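Local coordinates for protein tRNA (guanosine(18)-2'-O)-methyltransferase (PDB 1ZJR) that methylates the 2'-hydroxyl of guanosine 18 in a subset of tRNAs, using S-adenosyl-L-methionine as the methyl donor, at residues Lys21-Leu26 / Lys175-Arg180. Sequence-based numbering, arbitrary orientation.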
# COMPACT_ATOMS: atom_id res chain seq x y z
N LYS A 21 6.04 14.17 1.80
CA LYS A 21 4.94 13.70 2.65
C LYS A 21 4.83 12.17 2.63
O LYS A 21 4.06 11.59 3.38
CB LYS A 21 3.62 14.30 2.20
CG LYS A 21 3.55 15.82 2.31
CD LYS A 21 2.29 16.36 1.64
CE LYS A 21 2.22 17.88 1.68
NZ LYS A 21 1.07 18.39 0.88
N ARG A 22 5.60 11.52 1.76
CA ARG A 22 5.57 10.07 1.66
C ARG A 22 5.95 9.38 2.97
O ARG A 22 6.87 9.80 3.67
CB ARG A 22 6.50 9.59 0.53
CG ARG A 22 5.92 9.74 -0.88
CD ARG A 22 4.77 8.76 -1.09
NE ARG A 22 4.34 8.66 -2.49
CZ ARG A 22 3.16 9.08 -2.95
NH1 ARG A 22 2.29 9.65 -2.12
NH2 ARG A 22 2.83 8.88 -4.22
N GLN A 23 5.22 8.31 3.30
CA GLN A 23 5.45 7.52 4.50
C GLN A 23 6.26 6.29 4.07
O GLN A 23 5.69 5.26 3.73
CB GLN A 23 4.12 7.08 5.10
CG GLN A 23 3.16 8.21 5.40
CD GLN A 23 3.72 9.17 6.44
OE1 GLN A 23 4.02 10.33 6.14
NE2 GLN A 23 3.88 8.68 7.65
N LYS A 24 7.58 6.41 4.10
CA LYS A 24 8.44 5.31 3.67
C LYS A 24 8.23 4.07 4.52
O LYS A 24 8.63 2.97 4.14
CB LYS A 24 9.92 5.73 3.75
CG LYS A 24 10.49 5.68 5.15
CD LYS A 24 12.01 5.85 5.12
CE LYS A 24 12.61 5.57 6.48
NZ LYS A 24 14.10 5.73 6.47
N ASP A 25 7.57 4.29 5.64
CA ASP A 25 7.30 3.31 6.67
C ASP A 25 5.97 2.54 6.56
O ASP A 25 5.79 1.50 7.20
CB ASP A 25 7.34 4.07 8.00
CG ASP A 25 7.40 3.18 9.17
OD1 ASP A 25 8.22 2.25 9.14
OD2 ASP A 25 6.63 3.42 10.12
N LEU A 26 5.05 3.05 5.76
CA LEU A 26 3.74 2.43 5.58
C LEU A 26 3.71 1.68 4.25
O LEU A 26 3.60 2.30 3.19
CB LEU A 26 2.65 3.51 5.62
CG LEU A 26 1.19 3.04 5.59
CD1 LEU A 26 0.93 2.07 6.74
CD2 LEU A 26 0.28 4.24 5.70
N LYS A 175 -0.10 12.45 14.76
CA LYS A 175 1.25 12.52 15.31
C LYS A 175 2.15 13.43 14.48
O LYS A 175 3.36 13.49 14.71
CB LYS A 175 1.87 11.12 15.38
CG LYS A 175 1.20 10.19 16.37
CD LYS A 175 2.07 8.96 16.62
CE LYS A 175 1.41 8.02 17.60
NZ LYS A 175 2.29 6.86 17.91
N GLY A 176 1.56 14.13 13.52
CA GLY A 176 2.33 15.03 12.68
C GLY A 176 3.30 14.33 11.75
O GLY A 176 4.29 14.92 11.32
N MET A 177 3.03 13.07 11.42
CA MET A 177 3.93 12.33 10.55
C MET A 177 3.90 12.74 9.08
O MET A 177 4.70 12.26 8.28
CB MET A 177 3.68 10.83 10.71
CG MET A 177 4.21 10.32 12.04
SD MET A 177 3.78 8.64 12.42
CE MET A 177 4.95 7.76 11.40
N TYR A 178 2.98 13.63 8.73
CA TYR A 178 2.91 14.14 7.36
C TYR A 178 3.49 15.55 7.35
O TYR A 178 3.61 16.16 6.28
CB TYR A 178 1.47 14.21 6.86
CG TYR A 178 0.85 12.88 6.54
CD1 TYR A 178 -0.02 12.25 7.44
CD2 TYR A 178 1.12 12.23 5.33
CE1 TYR A 178 -0.61 11.03 7.14
CE2 TYR A 178 0.54 11.01 5.02
CZ TYR A 178 -0.32 10.41 5.93
OH TYR A 178 -0.91 9.20 5.62
N SER A 179 3.85 16.06 8.52
CA SER A 179 4.40 17.42 8.61
C SER A 179 5.91 17.48 8.43
O SER A 179 6.47 18.56 8.25
CB SER A 179 4.00 18.06 9.95
OG SER A 179 4.66 17.45 11.04
N ARG A 180 6.57 16.33 8.50
CA ARG A 180 8.02 16.28 8.31
C ARG A 180 8.33 15.08 7.41
O ARG A 180 7.71 14.03 7.53
CB ARG A 180 8.76 16.15 9.65
CG ARG A 180 8.77 14.76 10.27
CD ARG A 180 7.44 14.37 10.87
NE ARG A 180 7.47 13.01 11.41
CZ ARG A 180 7.55 11.91 10.67
NH1 ARG A 180 7.61 12.00 9.34
NH2 ARG A 180 7.60 10.71 11.25
O HOH W 1 6.82 11.73 5.93
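Q23 reaches Y178 through its bent side chain, the terminal amide lying over one face of the phenol ring, displaced toward its rim. CD of Q23 stands 3.9 Å above the plane of the Y178 ring, and the amide is inclined to the ring by 41° instead of stacking flat. CG of Q23 sits beside its own backbone N, and the further bend at chi2 (-62°) folds the amide back over the ring. The carbonyl O of K21 approaches the same ring obliquely, 3.6 Å from CD2 of Y178, while CB of M177 packs against the Q23 amide.

Within the SPOUT fold of this knotted methyltransferase, the contact packs the connection from helix 7-19 to strand 26-31 against the one from helix 157-174 to helix 185-200; helix 157-174 ends in a Schellman motif with G176 as its C-prime residue. An alanine in place of Q23 would probably leave the covered face of Y178 without its amide lid and open a gap beside M177.

Among the polar links, a water lies between the two backbones, 3.0 Å from R22 O and 2.9 Å from R180 O. A type I turn from G176 to S179 shapes the second connection; G176 O accepts from both S179 N and S179 OG, the latter at 2.6 Å. The hydroxyl of Y178 is hydrogen-bonded to the backbone O of V49, the last residue of helix 36-49.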